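Local coordinates for protein ElaA (Pseudomonas aeruginosa, PDB 1XEB) that probably acts as an acyl-CoA-dependent N-acetyltransferase of the GNAT superfamily, belonging to the ElaA family, at residues L60-L66 with I78-S84; Y114-A119 with V133-E139. The contacts are given in a common frame with arbitrary orientation. Residues are numbered along the deposited sequence.

Interaction 1: residues L60-L66 with I78-S84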
loop_
_atom_site.group_PDB
_atom_site.type_symbol
_atom_site.label_atom_id
_atom_site.label_comp_id
_atom_site.label_asym_id
_atom_site.label_seq_id
_atom_site.Cartn_x
_atom_site.Cartn_y
_atom_site.Cartn_z
ATOM N N LEU A 60 -6.050 -7.365 12.006
ATOM C CA LEU A 60 -5.343 -6.405 11.156
ATOM C C LEU A 60 -6.451 -5.726 10.344
ATOM O O LEU A 60 -7.107 -6.367 9.525
ATOM C CB LEU A 60 -4.382 -7.127 10.205
ATOM C CG LEU A 60 -3.128 -6.369 9.761
ATOM C CD1 LEU A 60 -2.648 -6.891 8.404
ATOM C CD2 LEU A 60 -3.443 -4.904 9.669
ATOM N N LEU A 61 -6.671 -4.437 10.565
ATOM C CA LEU A 61 -7.745 -3.751 9.855
ATOM C C LEU A 61 -7.321 -2.927 8.642
ATOM O O LEU A 61 -8.129 -2.662 7.747
ATOM C CB LEU A 61 -8.527 -2.870 10.826
ATOM C CG LEU A 61 -9.157 -3.541 12.054
ATOM C CD1 LEU A 61 -10.041 -2.512 12.755
ATOM C CD2 LEU A 61 -9.980 -4.770 11.659
ATOM N N ALA A 62 -6.057 -2.521 8.607
ATOM C CA ALA A 62 -5.570 -1.732 7.491
ATOM C C ALA A 62 -4.112 -2.045 7.262
ATOM O O ALA A 62 -3.363 -2.305 8.218
ATOM C CB ALA A 62 -5.745 -0.238 7.763
ATOM N N TYR A 63 -3.719 -1.990 5.991
ATOM C CA TYR A 63 -2.359 -2.280 5.592
ATOM C C TYR A 63 -1.962 -1.589 4.299
ATOM O O TYR A 63 -2.803 -1.242 3.474
ATOM C CB TYR A 63 -2.218 -3.790 5.394
ATOM C CG TYR A 63 -0.934 -4.223 4.726
ATOM C CD1 TYR A 63 0.196 -4.531 5.479
ATOM C CD2 TYR A 63 -0.843 -4.297 3.343
ATOM C CE1 TYR A 63 1.388 -4.905 4.865
ATOM C CE2 TYR A 63 0.343 -4.659 2.720
ATOM C CZ TYR A 63 1.457 -4.967 3.483
ATOM O OH TYR A 63 2.629 -5.360 2.868
ATOM N N LEU A 64 -0.666 -1.360 4.156
ATOM C CA LEU A 64 -0.104 -0.826 2.932
ATOM C C LEU A 64 1.387 -1.181 2.932
ATOM O O LEU A 64 2.034 -1.292 3.986
ATOM C CB LEU A 64 -0.345 0.687 2.769
ATOM C CG LEU A 64 0.498 1.779 3.420
ATOM C CD1 LEU A 64 1.950 1.730 2.932
ATOM C CD2 LEU A 64 -0.136 3.118 3.064
ATOM N N ARG A 65 1.912 -1.392 1.735
ATOM C CA ARG A 65 3.299 -1.766 1.557
ATOM C C ARG A 65 4.135 -0.662 0.907
ATOM O O ARG A 65 3.678 0.044 -0.001
ATOM C CB ARG A 65 3.367 -3.033 0.699
ATOM C CG ARG A 65 4.771 -3.510 0.404
ATOM C CD ARG A 65 4.749 -4.784 -0.418
ATOM N NE ARG A 65 4.228 -4.574 -1.769
ATOM C CZ ARG A 65 4.140 -5.537 -2.682
ATOM N NH1 ARG A 65 4.537 -6.774 -2.383
ATOM N NH2 ARG A 65 3.661 -5.266 -3.895
ATOM N N LEU A 66 5.367 -0.536 1.389
ATOM C CA LEU A 66 6.315 0.430 0.874
ATOM C C LEU A 66 7.534 -0.292 0.265
ATOM O O LEU A 66 8.250 -1.013 0.960
ATOM C CB LEU A 66 6.756 1.368 2.009
ATOM C CG LEU A 66 5.612 2.235 2.543
ATOM C CD1 LEU A 66 5.749 2.472 4.034
ATOM C CD2 LEU A 66 5.595 3.531 1.802
ATOM N N ILE A 78 4.407 2.849 -3.251
ATOM C CA ILE A 78 3.338 2.560 -2.293
ATOM C C ILE A 78 2.344 1.652 -3.015
ATOM O O ILE A 78 1.942 1.948 -4.124
ATOM C CB ILE A 78 2.640 3.868 -1.864
ATOM C CG1 ILE A 78 3.432 4.536 -0.760
ATOM C CG2 ILE A 78 1.224 3.604 -1.419
ATOM C CD1 ILE A 78 2.937 5.928 -0.462
ATOM N N GLY A 79 1.952 0.548 -2.390
ATOM C CA GLY A 79 1.018 -0.355 -3.029
ATOM C C GLY A 79 0.297 -1.232 -2.024
ATOM O O GLY A 79 0.498 -1.092 -0.814
ATOM N N ARG A 80 -0.530 -2.143 -2.532
ATOM C CA ARG A 80 -1.312 -3.054 -1.706
ATOM C C ARG A 80 -2.063 -2.303 -0.595
ATOM O O ARG A 80 -2.141 -2.765 0.549
ATOM C CB ARG A 80 -0.394 -4.119 -1.115
ATOM C CG ARG A 80 0.191 -5.069 -2.148
ATOM C CD ARG A 80 -0.907 -5.903 -2.763
ATOM N NE ARG A 80 -0.426 -7.100 -3.461
ATOM C CZ ARG A 80 0.114 -7.113 -4.670
ATOM N NH1 ARG A 80 0.510 -8.264 -5.206
ATOM N NH2 ARG A 80 0.260 -5.984 -5.346
ATOM N N VAL A 81 -2.597 -1.134 -0.946
ATOM C CA VAL A 81 -3.340 -0.305 -0.003
ATOM C C VAL A 81 -4.680 -0.988 0.231
ATOM O O VAL A 81 -5.463 -1.182 -0.703
ATOM C CB VAL A 81 -3.552 1.130 -0.555
ATOM C CG1 VAL A 81 -4.481 1.911 0.369
ATOM C CG2 VAL A 81 -2.208 1.847 -0.662
ATOM N N VAL A 82 -4.934 -1.362 1.482
ATOM C CA VAL A 82 -6.154 -2.090 1.807
ATOM C C VAL A 82 -6.666 -1.816 3.218
ATOM O O VAL A 82 -5.910 -1.493 4.132
ATOM C CB VAL A 82 -5.913 -3.629 1.641
ATOM C CG1 VAL A 82 -4.920 -4.125 2.688
ATOM C CG2 VAL A 82 -7.207 -4.395 1.764
ATOM N N SER A 83 -7.967 -1.958 3.386
ATOM C CA SER A 83 -8.573 -1.756 4.683
ATOM C C SER A 83 -9.667 -2.801 4.756
ATOM O O SER A 83 -10.348 -3.046 3.767
ATOM C CB SER A 83 -9.162 -0.344 4.782
ATOM O OG SER A 83 -10.345 -0.235 4.007
ATOM N N SER A 84 -9.826 -3.429 5.917
ATOM C CA SER A 84 -10.857 -4.455 6.087
ATOM C C SER A 84 -12.258 -3.906 5.810
ATOM O O SER A 84 -12.616 -2.807 6.251
ATOM C CB SER A 84 -10.805 -5.033 7.501
ATOM O OG SER A 84 -11.756 -6.075 7.636
#
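Two adjacent central strands of the GNAT fold form an antiparallel beta hairpin here, and a beta bulge in the second strand shows how a sheet can absorb an extra residue without losing its pairing. The segments run at 167°, with axes 4.7 Å apart. Tyr63 and Val82 are a hydrogen-bonded pair, with Tyr63 N to Val82 O and Val82 N to Tyr63 O both 2.9 Å. Arg65 and Gly79 repeat the pattern, with Arg65 N to Gly79 O at 2.9 Å and Gly79 N to Arg65 O at 3.0 Å. Between these pairs Leu64 alone faces both Arg80 and Val81, and the register slips by one. Arg80 takes up the slack with positive phi and psi (50°/40°). At the far end Ser84 N reaches Leu61 O at 2.6 Å.

Side chains sort onto two faces. Ala62 and Leu66 lie on the face covered by helix 92-108, where Leu66 CD2 meets Ile78 CG1 at 3.5 Å. Tyr63 and Val82 lie on the other, against helix 15-32, with Tyr63 CB 3.8 Å from Val82 CG1; the Tyr63 hydroxyl bonds to His51. Arg65 NH2 and Arg80 NH2 are only 3.8 Å apart, but Arg65 has a salt bridge to Asp41 and Arg80 one to Glu39. A bulge in this strand is a hallmark of GNAT enzymes, where nearby backbone groups commonly engage acetyl-CoA. The chemistry thus implies a buried, backbone-driven pairing in which acidic partners offset the repulsion between two neighbouring guanidinium groups.

Interaction 2: residues Y114-A119 with V133-E139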
loop_
_atom_site.group_PDB
_atom_site.type_symbol
_atom_site.label_atom_id
_atom_site.label_comp_id
_atom_site.label_asym_id
_atom_site.label_seq_id
_atom_site.Cartn_x
_atom_site.Cartn_y
_atom_site.Cartn_z
ATOM N N TYR A 114 5.727 6.918 -5.594
ATOM C CA TYR A 114 4.952 6.480 -6.746
ATOM C C TYR A 114 3.923 5.413 -6.394
ATOM O O TYR A 114 4.163 4.546 -5.559
ATOM C CB TYR A 114 5.894 5.974 -7.860
ATOM C CG TYR A 114 5.185 5.401 -9.071
ATOM C CD1 TYR A 114 4.662 4.106 -9.056
ATOM C CD2 TYR A 114 4.976 6.172 -10.202
ATOM C CE1 TYR A 114 3.944 3.599 -10.142
ATOM C CE2 TYR A 114 4.261 5.683 -11.289
ATOM C CZ TYR A 114 3.742 4.397 -11.257
ATOM O OH TYR A 114 2.998 3.917 -12.329
ATOM N N LEU A 115 2.763 5.496 -7.036
ATOM C CA LEU A 115 1.718 4.510 -6.815
ATOM C C LEU A 115 0.931 4.334 -8.089
ATOM O O LEU A 115 0.916 5.214 -8.960
ATOM C CB LEU A 115 0.787 4.920 -5.655
ATOM C CG LEU A 115 -0.047 6.216 -5.714
ATOM C CD1 LEU A 115 -1.172 6.101 -6.711
ATOM C CD2 LEU A 115 -0.643 6.474 -4.342
ATOM N N SER A 116 0.307 3.167 -8.190
ATOM C CA SER A 116 -0.519 2.792 -9.319
ATOM C C SER A 116 -1.931 2.925 -8.786
ATOM O O SER A 116 -2.395 2.086 -8.006
ATOM C CB SER A 116 -0.232 1.349 -9.706
ATOM O OG SER A 116 -1.170 0.887 -10.650
ATOM N N ALA A 117 -2.601 3.994 -9.203
ATOM C CA ALA A 117 -3.956 4.305 -8.752
ATOM C C ALA A 117 -5.039 3.880 -9.722
ATOM O O ALA A 117 -4.835 3.889 -10.931
ATOM C CB ALA A 117 -4.071 5.803 -8.501
ATOM N N GLN A 118 -6.200 3.516 -9.194
ATOM C CA GLN A 118 -7.291 3.154 -10.073
ATOM C C GLN A 118 -7.659 4.416 -10.866
ATOM O O GLN A 118 -7.791 5.507 -10.315
ATOM C CB GLN A 118 -8.492 2.644 -9.278
ATOM C CG GLN A 118 -8.184 1.447 -8.404
ATOM C CD GLN A 118 -9.396 0.545 -8.190
ATOM O OE1 GLN A 118 -10.543 1.017 -8.152
ATOM N NE2 GLN A 118 -9.145 -0.763 -8.039
ATOM N N ALA A 119 -7.793 4.256 -12.173
ATOM C CA ALA A 119 -8.118 5.351 -13.068
ATOM C C ALA A 119 -9.056 6.397 -12.478
ATOM O O ALA A 119 -8.776 7.593 -12.574
ATOM C CB ALA A 119 -8.706 4.796 -14.350
ATOM N N VAL A 133 1.459 10.238 -14.331
ATOM C CA VAL A 133 2.733 10.074 -15.049
ATOM C C VAL A 133 2.725 9.005 -16.138
ATOM O O VAL A 133 3.738 8.768 -16.776
ATOM C CB VAL A 133 3.914 9.772 -14.087
ATOM C CG1 VAL A 133 4.408 11.075 -13.444
ATOM C CG2 VAL A 133 3.472 8.761 -13.023
ATOM N N THR A 134 1.591 8.351 -16.342
ATOM C CA THR A 134 1.491 7.333 -17.378
ATOM C C THR A 134 0.135 7.471 -18.044
ATOM O O THR A 134 -0.710 8.229 -17.583
ATOM C CB THR A 134 1.600 5.885 -16.811
ATOM O OG1 THR A 134 0.472 5.607 -15.970
ATOM C CG2 THR A 134 2.881 5.717 -16.018
ATOM N N GLU A 135 -0.062 6.758 -19.145
ATOM C CA GLU A 135 -1.347 6.783 -19.827
ATOM C C GLU A 135 -2.115 5.713 -19.045
ATOM O O GLU A 135 -1.498 4.967 -18.273
ATOM C CB GLU A 135 -1.169 6.374 -21.289
ATOM C CG GLU A 135 -2.200 6.967 -22.258
ATOM C CD GLU A 135 -2.084 8.486 -22.428
ATOM O OE1 GLU A 135 -2.574 9.232 -21.552
ATOM O OE2 GLU A 135 -1.497 8.936 -23.442
ATOM N N VAL A 136 -3.434 5.627 -19.202
ATOM C CA VAL A 136 -4.165 4.612 -18.448
ATOM C C VAL A 136 -3.868 3.220 -19.000
ATOM O O VAL A 136 -3.713 3.039 -20.205
ATOM C CB VAL A 136 -5.714 4.893 -18.415
ATOM C CG1 VAL A 136 -6.201 5.430 -19.754
ATOM C CG2 VAL A 136 -6.469 3.615 -18.064
ATOM N N TYR A 137 -3.739 2.251 -18.099
ATOM C CA TYR A 137 -3.456 0.867 -18.463
ATOM C C TYR A 137 -4.360 -0.062 -17.666
ATOM O O TYR A 137 -5.010 0.366 -16.719
ATOM C CB TYR A 137 -1.983 0.537 -18.198
ATOM C CG TYR A 137 -1.500 0.849 -16.794
ATOM C CD1 TYR A 137 -1.668 -0.064 -15.747
ATOM C CD2 TYR A 137 -0.855 2.058 -16.514
ATOM C CE1 TYR A 137 -1.197 0.226 -14.455
ATOM C CE2 TYR A 137 -0.388 2.352 -15.237
ATOM C CZ TYR A 137 -0.563 1.436 -14.218
ATOM O OH TYR A 137 -0.101 1.738 -12.963
ATOM N N LEU A 138 -4.407 -1.332 -18.043
ATOM C CA LEU A 138 -5.278 -2.268 -17.341
ATOM C C LEU A 138 -4.626 -3.159 -16.295
ATOM O O LEU A 138 -3.485 -3.587 -16.429
ATOM C CB LEU A 138 -6.028 -3.161 -18.342
ATOM C CG LEU A 138 -7.055 -2.508 -19.272
ATOM C CD1 LEU A 138 -8.075 -1.741 -18.436
ATOM C CD2 LEU A 138 -6.360 -1.572 -20.253
ATOM N N GLU A 139 -5.397 -3.420 -15.247
ATOM C CA GLU A 139 -5.021 -4.288 -14.136
ATOM C C GLU A 139 -6.331 -5.044 -13.860
ATOM O O GLU A 139 -7.324 -4.433 -13.473
ATOM C CB GLU A 139 -4.593 -3.460 -12.909
ATOM C CG GLU A 139 -3.074 -3.275 -12.747
ATOM C CD GLU A 139 -2.682 -2.517 -11.470
ATOM O OE1 GLU A 139 -3.291 -2.754 -10.400
ATOM O OE2 GLU A 139 -1.746 -1.688 -11.531
#
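Contacts between strands that are not paired in a sheet fall to side chains, and the 133-139 segment illustrates this as it passes over the face of 114-119 that carries Tyr114 and Ser116. Val133 begins it, its CG2 lying 3.6 Å from Tyr114 CE2, at the edge of the tyrosine ring. Thr134 brings CG2 to 4.1 Å from Tyr114 OH, while its OG1 donates to Glu135 O at 3.1 Å and also bonds to the backbone of Gly146. Val136 adds a loose apolar touch, CG2 to Ala119 CB at 4.5 Å. Tyr137 then donates from OH to Ser116 OG at 2.7 Å, and Ser116 OG in turn donates to Glu139 OE2 at 2.8 Å, a directed relay of two hydrogen bonds. The short strands cross at -85°, with axes 9.4 Å apart. Strand 142-149 pairs with both of them, antiparallel each time, and forms with 137-139 the C-terminal beta hairpin of the GNAT fold, folded here across the surface of strand 113-118.

Following the chain, interaction 1 closes first, bringing 78-84 back beside 60-66 across an 11-residue connection. The chain then passes through helix 92-108 into strand 113-118, and interaction 2 closes a second excursion, containing helix 122-126, when 133-139 returns. The two closures are in series, neither nested nor crossed, with centres about 18 Å apart. They meet where strands 76-83 and 113-118 run parallel: Ile78 N lies 2.9 Å from Tyr114 O, a probable hydrogen bond. From there the strands splay, CA separations growing from 6.2 Å at Ile78 and Tyr114 to 13.0 Å at Val82 and Gln118, the V-shaped opening that receives acetyl-CoA in GNAT relatives. Each contact ties one half-sheet; the parallel pairing joins the two.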